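Local structure of probable glutathione reductase (Sinorhizobium meliloti, 4DNA) at residues Y54-A57 and S58-A61; F79-A82 and K83-A87; L156-T159 and S160-F164. The protein probably catalyses the NADPH-dependent reduction of glutathione disulfide to glutathione, working as a homodimer that binds one FAD per subunit. All coordinates share one frame; numbering follows the deposited sequence.

Contact 1 (Y54-A57 and S58-A61); sequences YVYA and SQFA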
loop_
_atom_site.group_PDB
_atom_site.type_symbol
_atom_site.label_atom_id
_atom_site.label_comp_id
_atom_site.label_asym_id
_atom_site.label_seq_id
_atom_site.Cartn_x
_atom_site.Cartn_y
_atom_site.Cartn_z
ATOM N N TYR A 54 -7.414 -9.590 -13.964
ATOM C CA TYR A 54 -8.588 -8.977 -14.570
ATOM C C TYR A 54 -8.929 -7.669 -13.869
ATOM O O TYR A 54 -9.410 -6.726 -14.489
ATOM C CB TYR A 54 -9.753 -9.972 -14.540
ATOM C CG TYR A 54 -9.694 -11.016 -15.662
ATOM C CD1 TYR A 54 -8.466 -11.495 -16.159
ATOM C CD2 TYR A 54 -10.866 -11.528 -16.219
ATOM C CE1 TYR A 54 -8.418 -12.439 -17.180
ATOM C CE2 TYR A 54 -10.822 -12.470 -17.232
ATOM C CZ TYR A 54 -9.601 -12.919 -17.713
ATOM O OH TYR A 54 -9.589 -13.850 -18.721
ATOM N N VAL A 55 -8.651 -7.614 -12.571
ATOM C CA VAL A 55 -8.786 -6.378 -11.823
ATOM C C VAL A 55 -7.847 -5.348 -12.429
ATOM O O VAL A 55 -8.258 -4.218 -12.701
ATOM C CB VAL A 55 -8.447 -6.560 -10.338
ATOM C CG1 VAL A 55 -8.271 -5.216 -9.672
ATOM C CG2 VAL A 55 -9.519 -7.371 -9.641
ATOM N N TYR A 56 -6.594 -5.748 -12.646
ATOM C CA TYR A 56 -5.604 -4.860 -13.223
ATOM C C TYR A 56 -6.053 -4.396 -14.604
ATOM O O TYR A 56 -6.054 -3.187 -14.895
ATOM C CB TYR A 56 -4.238 -5.545 -13.313
ATOM C CG TYR A 56 -3.498 -5.714 -12.001
ATOM C CD1 TYR A 56 -3.598 -4.762 -10.988
ATOM C CD2 TYR A 56 -2.650 -6.808 -11.796
ATOM C CE1 TYR A 56 -2.903 -4.906 -9.803
ATOM C CE2 TYR A 56 -1.941 -6.962 -10.612
ATOM C CZ TYR A 56 -2.074 -6.008 -9.619
ATOM O OH TYR A 56 -1.396 -6.148 -8.427
ATOM N N ALA A 57 -6.447 -5.356 -15.444
ATOM C CA ALA A 57 -6.973 -5.050 -16.768
ATOM C C ALA A 57 -8.065 -4.015 -16.684
ATOM O O ALA A 57 -8.108 -3.118 -17.500
ATOM C CB ALA A 57 -7.512 -6.292 -17.440
ATOM N N SER A 58 -8.939 -4.133 -15.692
ATOM C CA SER A 58 -10.069 -3.229 -15.576
ATOM C C SER A 58 -9.683 -1.857 -15.054
ATOM O O SER A 58 -10.381 -0.890 -15.338
ATOM C CB SER A 58 -11.179 -3.834 -14.718
ATOM O OG SER A 58 -10.701 -4.159 -13.429
ATOM N N GLN A 59 -8.586 -1.768 -14.306
ATOM C CA GLN A 59 -8.159 -0.499 -13.700
ATOM C C GLN A 59 -7.617 0.520 -14.709
ATOM O O GLN A 59 -7.674 1.721 -14.475
ATOM C CB GLN A 59 -7.143 -0.736 -12.574
ATOM C CG GLN A 59 -7.778 -1.185 -11.261
ATOM C CD GLN A 59 -6.834 -1.875 -10.247
ATOM O OE1 GLN A 59 -5.661 -2.168 -10.523
ATOM N NE2 GLN A 59 -7.367 -2.139 -9.053
ATOM N N PHE A 60 -7.107 0.056 -15.839
ATOM C CA PHE A 60 -6.531 0.985 -16.807
ATOM C C PHE A 60 -7.551 1.967 -17.365
ATOM O O PHE A 60 -7.191 3.088 -17.746
ATOM C CB PHE A 60 -5.855 0.249 -17.952
ATOM C CG PHE A 60 -4.643 -0.527 -17.539
ATOM C CD1 PHE A 60 -3.392 0.095 -17.460
ATOM C CD2 PHE A 60 -4.737 -1.898 -17.260
ATOM C CE1 PHE A 60 -2.259 -0.629 -17.097
ATOM C CE2 PHE A 60 -3.605 -2.622 -16.904
ATOM C CZ PHE A 60 -2.369 -1.982 -16.815
ATOM N N ALA A 61 -8.814 1.543 -17.424
ATOM C CA ALA A 61 -9.892 2.390 -17.937
ATOM C C ALA A 61 -9.883 3.724 -17.195
ATOM O O ALA A 61 -9.883 4.799 -17.800
ATOM C CB ALA A 61 -11.227 1.690 -17.761
#

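Contact 2 (F79-A82 and K83-A87); sequences FDWA and KLVAA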
loop_
_atom_site.group_PDB
_atom_site.type_symbol
_atom_site.label_atom_id
_atom_site.label_comp_id
_atom_site.label_asym_id
_atom_site.label_seq_id
_atom_site.Cartn_x
_atom_site.Cartn_y
_atom_site.Cartn_z
ATOM N N PHE A 79 -10.229 -1.964 -25.850
ATOM C CA PHE A 79 -9.957 -3.207 -25.147
ATOM C C PHE A 79 -10.270 -4.470 -25.958
ATOM O O PHE A 79 -11.345 -4.602 -26.527
ATOM C CB PHE A 79 -10.716 -3.230 -23.823
ATOM C CG PHE A 79 -10.591 -4.527 -23.079
ATOM C CD1 PHE A 79 -9.425 -4.834 -22.379
ATOM C CD2 PHE A 79 -11.637 -5.450 -23.085
ATOM C CE1 PHE A 79 -9.308 -6.032 -21.699
ATOM C CE2 PHE A 79 -11.524 -6.651 -22.403
ATOM C CZ PHE A 79 -10.360 -6.939 -21.708
ATOM N N ASP A 80 -9.328 -5.407 -25.965
ATOM C CA ASP A 80 -9.448 -6.669 -26.682
ATOM C C ASP A 80 -9.526 -7.830 -25.677
ATOM O O ASP A 80 -8.513 -8.325 -25.213
ATOM C CB ASP A 80 -8.211 -6.815 -27.571
ATOM C CG ASP A 80 -8.358 -7.871 -28.634
ATOM O OD1 ASP A 80 -8.795 -9.011 -28.330
ATOM O OD2 ASP A 80 -7.995 -7.556 -29.788
ATOM N N TRP A 81 -10.731 -8.271 -25.353
ATOM C CA TRP A 81 -10.935 -9.422 -24.470
ATOM C C TRP A 81 -10.110 -10.645 -24.823
ATOM O O TRP A 81 -9.414 -11.212 -23.986
ATOM C CB TRP A 81 -12.410 -9.749 -24.469
ATOM C CG TRP A 81 -12.837 -10.946 -23.666
ATOM C CD1 TRP A 81 -13.196 -12.200 -24.148
ATOM C CD2 TRP A 81 -13.031 -11.034 -22.210
ATOM N NE1 TRP A 81 -13.572 -13.034 -23.122
ATOM C CE2 TRP A 81 -13.495 -12.399 -21.938
ATOM C CE3 TRP A 81 -12.872 -10.160 -21.149
ATOM C CZ2 TRP A 81 -13.781 -12.836 -20.653
ATOM C CZ3 TRP A 81 -13.162 -10.617 -19.856
ATOM C CH2 TRP A 81 -13.604 -11.921 -19.618
ATOM N N ALA A 82 -10.166 -11.052 -26.080
ATOM C CA ALA A 82 -9.418 -12.216 -26.546
ATOM C C ALA A 82 -7.934 -12.124 -26.205
ATOM O O ALA A 82 -7.275 -13.143 -25.998
ATOM C CB ALA A 82 -9.614 -12.412 -28.042
ATOM N N LYS A 83 -7.413 -10.906 -26.137
ATOM C CA LYS A 83 -6.006 -10.742 -25.807
ATOM C C LYS A 83 -5.694 -10.926 -24.314
ATOM O O LYS A 83 -4.698 -11.562 -23.961
ATOM C CB LYS A 83 -5.461 -9.439 -26.385
ATOM C CG LYS A 83 -4.773 -9.706 -27.713
ATOM C CD LYS A 83 -4.953 -8.595 -28.724
ATOM C CE LYS A 83 -4.233 -8.950 -30.018
ATOM N NZ LYS A 83 -4.752 -8.160 -31.175
ATOM N N LEU A 84 -6.569 -10.392 -23.461
ATOM C CA LEU A 84 -6.499 -10.592 -22.028
ATOM C C LEU A 84 -6.562 -12.074 -21.697
ATOM O O LEU A 84 -5.601 -12.630 -21.168
ATOM C CB LEU A 84 -7.648 -9.869 -21.329
ATOM C CG LEU A 84 -7.637 -9.943 -19.798
ATOM C CD1 LEU A 84 -6.317 -9.398 -19.273
ATOM C CD2 LEU A 84 -8.807 -9.194 -19.193
ATOM N N VAL A 85 -7.692 -12.708 -22.005
ATOM C CA VAL A 85 -7.864 -14.137 -21.770
ATOM C C VAL A 85 -6.630 -14.934 -22.232
ATOM O O VAL A 85 -6.197 -15.871 -21.554
ATOM C CB VAL A 85 -9.134 -14.669 -22.461
ATOM C CG1 VAL A 85 -9.380 -16.120 -22.096
ATOM C CG2 VAL A 85 -10.344 -13.848 -22.059
ATOM N N ALA A 86 -6.050 -14.556 -23.371
ATOM C CA ALA A 86 -4.887 -15.274 -23.868
ATOM C C ALA A 86 -3.676 -15.003 -22.977
ATOM O O ALA A 86 -2.987 -15.939 -22.536
ATOM C CB ALA A 86 -4.604 -14.922 -25.317
ATOM N N ALA A 87 -3.450 -13.725 -22.679
ATOM C CA ALA A 87 -2.367 -13.313 -21.794
ATOM C C ALA A 87 -2.480 -14.029 -20.455
ATOM O O ALA A 87 -1.473 -14.387 -19.845
ATOM C CB ALA A 87 -2.386 -11.807 -21.601
#

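Contact 3 (L156-T159 and S160-F164); sequences LCIT and SNEAF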
loop_
_atom_site.group_PDB
_atom_site.type_symbol
_atom_site.label_atom_id
_atom_site.label_comp_id
_atom_site.label_asym_id
_atom_site.label_seq_id
_atom_site.Cartn_x
_atom_site.Cartn_y
_atom_site.Cartn_z
ATOM N N LEU A 156 -28.509 -21.856 -18.233
ATOM C CA LEU A 156 -28.231 -20.749 -19.143
ATOM C C LEU A 156 -27.263 -19.718 -18.527
ATOM O O LEU A 156 -26.792 -18.797 -19.210
ATOM C CB LEU A 156 -29.547 -20.094 -19.585
ATOM C CG LEU A 156 -30.646 -21.064 -20.057
ATOM C CD1 LEU A 156 -31.983 -20.359 -20.169
ATOM C CD2 LEU A 156 -30.290 -21.737 -21.370
ATOM N N CYS A 157 -26.957 -19.896 -17.245
ATOM C CA CYS A 157 -26.162 -18.941 -16.499
ATOM C C CYS A 157 -24.696 -19.312 -16.476
ATOM O O CYS A 157 -24.319 -20.388 -16.935
ATOM C CB CYS A 157 -26.686 -18.854 -15.082
ATOM S SG CYS A 157 -28.348 -18.182 -15.021
ATOM N N ILE A 158 -23.861 -18.421 -15.952
ATOM C CA ILE A 158 -22.438 -18.713 -15.850
ATOM C C ILE A 158 -21.925 -18.692 -14.410
ATOM O O ILE A 158 -22.559 -18.126 -13.519
ATOM C CB ILE A 158 -21.579 -17.799 -16.751
ATOM C CG1 ILE A 158 -21.831 -16.320 -16.456
ATOM C CG2 ILE A 158 -21.821 -18.116 -18.213
ATOM C CD1 ILE A 158 -20.762 -15.410 -17.020
ATOM N N THR A 159 -20.786 -19.342 -14.186
ATOM C CA THR A 159 -20.100 -19.250 -12.905
ATOM C C THR A 159 -18.745 -18.611 -13.146
ATOM O O THR A 159 -18.372 -18.335 -14.288
ATOM C CB THR A 159 -19.897 -20.625 -12.234
ATOM O OG1 THR A 159 -19.009 -21.422 -13.022
ATOM C CG2 THR A 159 -21.204 -21.351 -12.061
ATOM N N SER A 160 -18.006 -18.389 -12.068
ATOM C CA SER A 160 -16.640 -17.923 -12.173
ATOM C C SER A 160 -15.747 -18.902 -12.956
ATOM O O SER A 160 -14.698 -18.523 -13.493
ATOM C CB SER A 160 -16.083 -17.641 -10.781
ATOM O OG SER A 160 -16.230 -18.756 -9.922
ATOM N N ASN A 161 -16.155 -20.164 -13.030
ATOM C CA ASN A 161 -15.454 -21.083 -13.892
ATOM C C ASN A 161 -15.461 -20.548 -15.313
ATOM O O ASN A 161 -14.409 -20.452 -15.931
ATOM C CB ASN A 161 -16.061 -22.477 -13.819
ATOM C CG ASN A 161 -15.585 -23.257 -12.605
ATOM O OD1 ASN A 161 -14.507 -23.005 -12.088
ATOM N ND2 ASN A 161 -16.385 -24.211 -12.153
ATOM N N GLU A 162 -16.631 -20.147 -15.812
ATOM C CA GLU A 162 -16.751 -19.701 -17.205
ATOM C C GLU A 162 -16.490 -18.229 -17.384
ATOM O O GLU A 162 -16.371 -17.761 -18.519
ATOM C CB GLU A 162 -18.132 -19.983 -17.781
ATOM C CG GLU A 162 -18.489 -21.443 -17.845
ATOM C CD GLU A 162 -19.007 -21.922 -16.525
ATOM O OE1 GLU A 162 -19.902 -21.241 -15.970
ATOM O OE2 GLU A 162 -18.500 -22.948 -16.033
ATOM N N ALA A 163 -16.424 -17.491 -16.287
ATOM C CA ALA A 163 -16.361 -16.046 -16.396
ATOM C C ALA A 163 -15.062 -15.622 -17.050
ATOM O O ALA A 163 -15.054 -14.836 -18.005
ATOM C CB ALA A 163 -16.517 -15.402 -15.038
ATOM N N PHE A 164 -13.958 -16.175 -16.562
ATOM C CA PHE A 164 -12.651 -15.818 -17.087
ATOM C C PHE A 164 -12.505 -16.151 -18.563
ATOM O O PHE A 164 -11.744 -15.484 -19.276
ATOM C CB PHE A 164 -11.545 -16.507 -16.295
ATOM C CG PHE A 164 -11.504 -16.117 -14.856
ATOM C CD1 PHE A 164 -11.092 -14.836 -14.478
ATOM C CD2 PHE A 164 -11.876 -17.018 -13.877
ATOM C CE1 PHE A 164 -11.059 -14.462 -13.144
ATOM C CE2 PHE A 164 -11.842 -16.653 -12.540
ATOM C CZ PHE A 164 -11.424 -15.375 -12.175
#

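Contact 1 (Y54-A57 and S58-A61)
Tyr56 and Gln59 meet on helix 48-66, the helix that starts at Cys48 of the redox-active disulfide Cys43-Cys48. This is a one-turn contact within a single helix. Gln59 runs extended beyond CG and lies beside Tyr56, both side chains pointing the same way. Its OE1 reaches the edge of the phenol ring, near the ring plane, 3.3 Å from Tyr56 CD1. The amide and ring planes are 56° apart, so the two groups do not stack. The other end of the amide faces Val55: Gln59 NE2 lies 3.3 Å from Val55 CG1. With CG1 anti to the backbone N (chi1 166°), this branch of Val55 lies where the amide nitrogen passes.

The backbone carries the regular bonds. Ser58 N donates to Tyr54 O at 2.9 Å, and Gln59 N donates to Val55 O at 2.9 Å. Gln59 N also donates to Tyr56 O, at 3.0 Å. Ser58 OG turns back over the preceding turn (chi1 58°), and it has a hydrogen bond to Gln348 OE1. The Phe60 ring lies by the same turn, with Ala57 O near its plane at the edge.

Partners in the second subunit cover part of this helix. Lys379 of that subunit makes a cation-pi contact with Tyr56, and its Trp72 NE1 donates to Ala57 O. Val55 lies about 8 Å from the FAD, by nearest side-chain approach. The indole bond and the cation-pi contact tie this turn to the other subunit, while the Gln59 amide stays within the turn, against Val55 and the Tyr56 edge.

Contact 2 (F79-A82 and K83-A87)
Val85 CG2 sits over one face of the Trp81 indole, one turn on along helix 81-106. It is a CH-pi contact: CG2 is 3.6 Å from the centroid of the five-membered ring and 18° off the ring normal. The closest ring atoms include Trp81 CE2, at 3.5 Å from Val85 CG2. The indole gets there with CG anti to the backbone N (chi1 177°). Val85 CG2 is in turn anti to its own carbonyl carbon, beside the backbone N. The backbones of the same two residues are joined as well, since Val85 N donates to Trp81 O at 3.0 Å.

Phe79, just before the helix, turns its ring edge to Leu84. Phe79 CZ is 3.7 Å from Leu84 CD2, which lies near the ring plane.

Asp80 is the N-cap. Its OD1 takes a weak bond from Lys83 N, and its backbone O accepts from the same Lys83 N at 3.0 Å. The other carboxylate oxygen, OD2, forms a salt bridge to Lys83 NZ at 3.6 Å. The lysine methylenes pass close beside that carboxylate, with Lys83 CD 3.4 Å from Asp80 OD2. A negative group at this end probably suits the helix dipole.

The two sides of the turn differ. Asp80 and Lys83 are on the outer side, while Trp81 and Leu84 are buried. Trp81 NE1 donates to Leu166 O in a loop. Leu84 and Val85 pack on Tyr54 of helix 48-66, and Phe79 pairs in an antiparallel sheet with a strand of the second subunit.

Contact 3 (L156-T159 and S160-F164)
The carboxylate of Glu162 is the flat group here, and it meets Thr159 at the start of helix 160-163. Two donors of Thr159 reach the same oxygen, OE1, from one face of the carboxylate plane. Thr159 N comes nearly along the C-O axis, at 2.8 Å from Glu162 OE1, and its N-H points almost straight at the oxygen (165°). Thr159 OG1 donates to Glu162 OE1 at 3.1 Å from above the plane, 36° out of it.

Thr159 is the N-cap and forms a capping box with Glu162. The threonine hydroxyl caps the helix by a weak bond from Asn161 N, 3.1 Å from Thr159 OG1. Glu162 N goes weakly to Thr159 O instead, and Ala163 N makes a second weak bond to that carbonyl. The glutamate chain is bent at its second torsion (chi2 83°), which turns the carboxylate back to Thr159. Alongside it, Ile158 and Glu162 run past each other in opposite directions, with Ile158 CG2 4.2 Å from Glu162 CB.

Ile158 bonds through its backbone to Val260 and Leu262, so the cap is tied to strand 259-262. Pro145 of strand 143-145 packs on Thr159, Ser160 and Asn161. The side chain of Ser160 comes within about 4 Å of the FAD.

The two bonds from Thr159 anchor Glu162 OE1. A carboxylate at the N-terminal end of a helix, gripped by an amide and a hydroxyl, is probably favoured in its ionised form.

How the contacts relate
All three contacts lie within one turn of a helix, or at its start. Contact 1 sits mid-helix and is mostly buried, with no charged side-chain pair between its segments. Contacts 2 and 3 are partly buried helix starts, and each uses a carboxylate there. In contact 2 the acid is the cap itself and pairs with a lysine; in contact 3 it answers a threonine cap. Contacts 1 and 2 face the second subunit, whereas contact 3 meets no other chain. Tyr54 of contact 1 touches both of the others: its ring also packs on Trp81 of contact 2, and its OH probably hydrogen-bonds Phe164 O of contact 3.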